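Local structure of N-acetylmuramoyl-L-alanine amidase domain-containing protein SAOUHSC_02979 (Staphylococcus aureus, 5T1Q) at residues R61-S66 against Q88-S93; V55-T60 against S95-L100. The protein probably acts as an amidase on cell-wall peptidoglycan, and is represented here by the piece that holds a glucosaminidase-family domain and a C-terminal CHAP domain. One frame throughout, in Å; residues are numbered along the deposited sequence.

Contact 1 (R61-S66 against Q88-S93); sequences RQFVKS and QAILES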
loop_
_atom_site.group_PDB
_atom_site.type_symbol
_atom_site.label_atom_id
_atom_site.label_comp_id
_atom_site.label_asym_id
_atom_site.label_seq_id
_atom_site.Cartn_x
_atom_site.Cartn_y
_atom_site.Cartn_z
ATOM N N ARG A 61 10.274 -9.059 6.097
ATOM C CA ARG A 61 11.223 -10.186 6.164
ATOM C C ARG A 61 10.688 -11.292 7.081
ATOM O O ARG A 61 10.690 -12.461 6.711
ATOM C CB ARG A 61 12.578 -9.710 6.681
ATOM C CG ARG A 61 13.396 -8.866 5.704
ATOM C CD ARG A 61 14.418 -8.032 6.470
ATOM N NE ARG A 61 15.631 -7.724 5.715
ATOM C CZ ARG A 61 15.746 -6.810 4.752
ATOM N NH1 ARG A 61 16.932 -6.623 4.175
ATOM N NH2 ARG A 61 14.695 -6.093 4.346
ATOM N N GLN A 62 10.227 -10.918 8.271
ATOM C CA GLN A 62 9.672 -11.892 9.212
ATOM C C GLN A 62 8.344 -12.494 8.699
ATOM O O GLN A 62 8.073 -13.670 8.916
ATOM C CB GLN A 62 9.497 -11.269 10.599
ATOM C CG GLN A 62 10.808 -10.823 11.241
ATOM C CD GLN A 62 11.779 -11.976 11.483
ATOM O OE1 GLN A 62 11.391 -13.061 11.943
ATOM N NE2 GLN A 62 13.051 -11.741 11.189
ATOM N N PHE A 63 7.535 -11.693 8.010
ATOM C CA PHE A 63 6.281 -12.193 7.442
ATOM C C PHE A 63 6.573 -13.244 6.361
ATOM O O PHE A 63 5.879 -14.252 6.265
ATOM C CB PHE A 63 5.454 -11.035 6.879
ATOM C CG PHE A 63 4.213 -11.466 6.169
ATOM C CD1 PHE A 63 3.079 -11.836 6.887
ATOM C CD2 PHE A 63 4.164 -11.489 4.776
ATOM C CE1 PHE A 63 1.918 -12.225 6.226
ATOM C CE2 PHE A 63 3.005 -11.876 4.112
ATOM C CZ PHE A 63 1.885 -12.247 4.838
ATOM N N VAL A 64 7.601 -13.003 5.554
ATOM C CA VAL A 64 8.008 -13.959 4.536
ATOM C C VAL A 64 8.385 -15.291 5.198
ATOM O O VAL A 64 7.978 -16.350 4.722
ATOM C CB VAL A 64 9.180 -13.422 3.678
ATOM C CG1 VAL A 64 9.795 -14.525 2.828
ATOM C CG2 VAL A 64 8.710 -12.283 2.786
ATOM N N LYS A 65 9.137 -15.233 6.301
ATOM C CA LYS A 65 9.545 -16.459 7.009
ATOM C C LYS A 65 8.369 -17.191 7.646
ATOM O O LYS A 65 8.400 -18.406 7.764
ATOM C CB LYS A 65 10.577 -16.163 8.094
ATOM C CG LYS A 65 11.921 -15.671 7.591
ATOM C CD LYS A 65 12.831 -15.404 8.785
ATOM C CE LYS A 65 14.176 -14.831 8.391
ATOM N NZ LYS A 65 15.034 -14.599 9.596
ATOM N N SER A 66 7.340 -16.454 8.051
ATOM C CA SER A 66 6.160 -17.065 8.672
ATOM C C SER A 66 5.337 -17.909 7.694
ATOM O O SER A 66 4.554 -18.744 8.136
ATOM C CB SER A 66 5.232 -16.004 9.277
ATOM O OG SER A 66 4.548 -15.279 8.263
ATOM N N GLN A 88 1.762 -11.631 -3.369
ATOM C CA GLN A 88 0.371 -11.225 -3.205
ATOM C C GLN A 88 0.014 -11.138 -1.722
ATOM O O GLN A 88 -0.687 -10.206 -1.316
ATOM C CB GLN A 88 -0.600 -12.150 -3.955
ATOM C CG GLN A 88 -0.661 -11.879 -5.446
ATOM C CD GLN A 88 -1.841 -12.556 -6.132
ATOM O OE1 GLN A 88 -1.753 -13.703 -6.567
ATOM N NE2 GLN A 88 -2.918 -11.807 -6.312
ATOM N N ALA A 89 0.511 -12.083 -0.918
ATOM C CA ALA A 89 0.287 -12.044 0.524
ATOM C C ALA A 89 0.880 -10.759 1.101
ATOM O O ALA A 89 0.209 -10.047 1.857
ATOM C CB ALA A 89 0.882 -13.265 1.220
ATOM N N ILE A 90 2.130 -10.466 0.740
ATOM C CA ILE A 90 2.806 -9.238 1.190
ATOM C C ILE A 90 2.020 -7.974 0.804
ATOM O O ILE A 90 1.787 -7.102 1.637
ATOM C CB ILE A 90 4.241 -9.140 0.607
ATOM C CG1 ILE A 90 5.162 -10.165 1.274
ATOM C CG2 ILE A 90 4.825 -7.739 0.802
ATOM C CD1 ILE A 90 6.489 -10.354 0.561
ATOM N N LEU A 91 1.622 -7.891 -0.463
ATOM C CA LEU A 91 0.920 -6.715 -0.993
ATOM C C LEU A 91 -0.454 -6.489 -0.365
ATOM O O LEU A 91 -0.736 -5.400 0.162
ATOM C CB LEU A 91 0.805 -6.829 -2.515
ATOM C CG LEU A 91 0.236 -5.656 -3.326
ATOM C CD1 LEU A 91 0.555 -5.858 -4.797
ATOM C CD2 LEU A 91 -1.264 -5.465 -3.137
ATOM N N GLU A 92 -1.276 -7.535 -0.387
ATOM C CA GLU A 92 -2.652 -7.484 0.102
ATOM C C GLU A 92 -2.803 -7.359 1.614
ATOM O O GLU A 92 -3.807 -6.833 2.074
ATOM C CB GLU A 92 -3.431 -8.725 -0.386
ATOM C CG GLU A 92 -3.522 -8.863 -1.905
ATOM C CD GLU A 92 -4.438 -7.851 -2.573
ATOM O OE1 GLU A 92 -5.340 -7.276 -1.907
ATOM O OE2 GLU A 92 -4.280 -7.644 -3.803
ATOM N N SER A 93 -1.845 -7.871 2.386
ATOM C CA SER A 93 -1.907 -7.799 3.863
ATOM C C SER A 93 -0.955 -6.775 4.478
ATOM O O SER A 93 -0.913 -6.638 5.708
ATOM C CB SER A 93 -1.529 -9.149 4.453
ATOM O OG SER A 93 -0.148 -9.403 4.281
#
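Phe-63 and Ile-90 mark the closest backbone approach between segments 61-66 and 88-93, CA to CA 7.7 Å, where the local axes pass 10.7 Å apart with their directions 127° from each other. The segments belong to helices 58-78 and 82-93, successive in the chain, which form a splayed helical hairpin in the lysozyme-clan glucosaminidase part of the protein. No hydrogen bond joins them, and every residue that touches is buried. Phe-63 makes the largest single contribution to the interface: its CG is anti to the backbone N (chi1 175°), and the ring extends from there to the second helix. There Ala-89 CB lies in the ring plane at its edge, 3.8 Å from Phe-63 CE2. On the near side of the ring Phe-63 CD2 meets Ile-90 CG1 at 3.9 Å. The Ile-90 chain runs on to Val-64, whose CG2 branch, set beside its own backbone N, comes within 3.7 Å of Ile-90 CD1. Tyr-222 and Ile-202 add apolar cover to Val-64 and Ile-90 respectively. At the far tip of the ring Phe-63 CZ is 3.5 Å from Ser-93 OG, a polar atom with partners of its own: it accepts from Gly-96 N and donates to Ala-89 O at 2.5 Å. Ala-89 O is thus gripped twice, by Ser-93 OG from above one face of the carbonyl plane and by Ser-93 N from the opposite face.

Contact 2 (V55-T60 against S95-L100); sequences VDSKDT and SGRSAL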
loop_
_atom_site.group_PDB
_atom_site.type_symbol
_atom_site.label_atom_id
_atom_site.label_comp_id
_atom_site.label_asym_id
_atom_site.label_seq_id
_atom_site.Cartn_x
_atom_site.Cartn_y
_atom_site.Cartn_z
ATOM N N VAL A 55 8.830 -0.414 0.052
ATOM C CA VAL A 55 9.320 0.237 1.258
ATOM C C VAL A 55 9.917 -0.920 2.059
ATOM O O VAL A 55 9.185 -1.762 2.564
ATOM C CB VAL A 55 8.198 0.930 2.044
ATOM C CG1 VAL A 55 8.729 1.462 3.370
ATOM C CG2 VAL A 55 7.586 2.053 1.217
ATOM N N ASP A 56 11.248 -0.978 2.119
ATOM C CA ASP A 56 11.988 -2.041 2.820
ATOM C C ASP A 56 11.556 -2.094 4.293
ATOM O O ASP A 56 11.272 -1.055 4.894
ATOM C CB ASP A 56 13.496 -1.771 2.690
ATOM C CG ASP A 56 14.356 -2.949 3.110
ATOM O OD1 ASP A 56 13.912 -4.112 2.985
ATOM O OD2 ASP A 56 15.506 -2.704 3.539
ATOM N N SER A 57 11.511 -3.293 4.876
ATOM C CA SER A 57 10.997 -3.450 6.245
ATOM C C SER A 57 11.387 -4.779 6.892
ATOM O O SER A 57 11.464 -5.807 6.212
ATOM C CB SER A 57 9.459 -3.345 6.189
ATOM O OG SER A 57 8.849 -3.608 7.436
ATOM N N LYS A 58 11.627 -4.763 8.205
ATOM C CA LYS A 58 11.946 -6.009 8.916
ATOM C C LYS A 58 10.656 -6.826 9.131
ATOM O O LYS A 58 10.712 -8.045 9.229
ATOM C CB LYS A 58 12.687 -5.776 10.243
ATOM C CG LYS A 58 13.317 -7.069 10.773
ATOM C CD LYS A 58 14.138 -6.907 12.050
ATOM C CE LYS A 58 13.272 -6.703 13.287
ATOM N NZ LYS A 58 14.096 -6.656 14.532
ATOM N N ASP A 59 9.506 -6.153 9.219
ATOM C CA ASP A 59 8.222 -6.859 9.338
ATOM C C ASP A 59 7.988 -7.746 8.117
ATOM O O ASP A 59 7.558 -8.885 8.258
ATOM C CB ASP A 59 7.049 -5.884 9.499
ATOM C CG ASP A 59 6.992 -5.242 10.884
ATOM O OD1 ASP A 59 7.484 -5.850 11.862
ATOM O OD2 ASP A 59 6.421 -4.135 10.996
ATOM N N THR A 60 8.300 -7.224 6.934
ATOM C CA THR A 60 8.130 -7.973 5.684
ATOM C C THR A 60 9.021 -9.215 5.666
ATOM O O THR A 60 8.575 -10.293 5.277
ATOM C CB THR A 60 8.378 -7.089 4.427
ATOM O OG1 THR A 60 7.471 -5.972 4.423
ATOM C CG2 THR A 60 8.182 -7.886 3.151
ATOM N N SER A 95 2.386 -6.949 4.527
ATOM C CA SER A 95 3.335 -7.768 5.279
ATOM C C SER A 95 2.784 -8.226 6.627
ATOM O O SER A 95 3.488 -8.219 7.626
ATOM C CB SER A 95 4.639 -7.005 5.449
ATOM O OG SER A 95 5.113 -6.570 4.174
ATOM N N GLY A 96 1.511 -8.604 6.627
ATOM C CA GLY A 96 0.838 -9.127 7.813
ATOM C C GLY A 96 0.258 -8.120 8.784
ATOM O O GLY A 96 -0.395 -8.514 9.741
ATOM N N ARG A 97 0.445 -6.826 8.516
ATOM C CA ARG A 97 -0.003 -5.764 9.438
ATOM C C ARG A 97 -1.475 -5.355 9.337
ATOM O O ARG A 97 -2.012 -4.800 10.278
ATOM C CB ARG A 97 0.911 -4.541 9.292
ATOM C CG ARG A 97 2.336 -4.872 9.718
ATOM C CD ARG A 97 3.358 -3.766 9.489
ATOM N NE ARG A 97 3.537 -3.450 8.076
ATOM C CZ ARG A 97 4.538 -2.728 7.572
ATOM N NH1 ARG A 97 5.525 -2.283 8.347
ATOM N NH2 ARG A 97 4.582 -2.485 6.258
ATOM N N SER A 98 -2.129 -5.633 8.217
ATOM C CA SER A 98 -3.540 -5.256 8.050
ATOM C C SER A 98 -4.469 -5.939 9.068
ATOM O O SER A 98 -4.255 -7.088 9.436
ATOM C CB SER A 98 -4.013 -5.617 6.653
ATOM O OG SER A 98 -5.371 -5.253 6.445
ATOM N N ALA A 99 -5.512 -5.230 9.485
ATOM C CA ALA A 99 -6.493 -5.783 10.418
ATOM C C ALA A 99 -7.222 -6.979 9.791
ATOM O O ALA A 99 -7.719 -7.849 10.498
ATOM C CB ALA A 99 -7.487 -4.715 10.845
ATOM N N LEU A 100 -7.269 -7.003 8.458
ATOM C CA LEU A 100 -7.875 -8.093 7.696
ATOM C C LEU A 100 -7.003 -9.354 7.735
ATOM O O LEU A 100 -7.510 -10.464 7.595
ATOM C CB LEU A 100 -8.068 -7.659 6.234
ATOM C CG LEU A 100 -8.629 -8.672 5.235
ATOM C CD1 LEU A 100 -9.982 -9.208 5.680
ATOM C CD2 LEU A 100 -8.741 -8.033 3.858
#
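Thr-60 and Ser-95 bring the first turn of helix 58-78 against the loop that follows helix 82-93, their CA atoms 4.8 Å apart. This is the tight, buried part. Each hydroxyl is anti to its own carbonyl carbon, and the two meet as a hydrogen bond in which either could donate; the modelled separation of Thr-60 OG1 and Ser-95 OG, 2.4 Å, is very short and its exact value doubtful. The carbons are close as well, Ser-95 CB lying 3.6 Å from Thr-60 CA. Ile-90 lies against both side chains, and Tyr-206 also touches Thr-60.

Toward solvent the fit is looser and depends on charge. Arg-97 bends at chi3 (-64°), and its NH1 makes a weak hydrogen bond, part of a salt bridge, to OD2 of the exposed Asp-59 at 3.4 Å, with an angle of 142° at the hydrogen. Carboxylate and guanidinium planes stand 85° apart, so the two groups do not form a paired, bidentate bridge. Arg-97 CD comes as near to Asp-59 OD2, 3.4 Å, as NH1 does. The stronger partner of the guanidinium is Asp-94, bound by NH2, which probably helps hold the group beside Asp-59. Ser-57 OG is 3.7 Å from Arg-97 NH1. The arrangement is that of a helix N-terminus, with Ser-57 at the N-cap position, docked on a post-helical loop of the glucosaminidase domain.

Both contacts use helix 58-78, and their centres lie 7 Å apart; contact 1 is nested inside the chain loop that contact 2 closes. Contact 1 is buried and mostly apolar, with no hydrogen bond across it, helix on helix, whereas contact 2 passes from a buried hydroxyl pair to an ion pair near the surface, helix start on loop. The chain carries one into the other: Ile-90 O probably accepts a hydrogen bond from Ser-95 N, and Phe-63 packs on the backbone of Ser-95 and Gly-96. Within residues 55-66, a salt bridge between Arg-61 NH2 and Asp-56 OD1 ties the helix back to the residues leading into it.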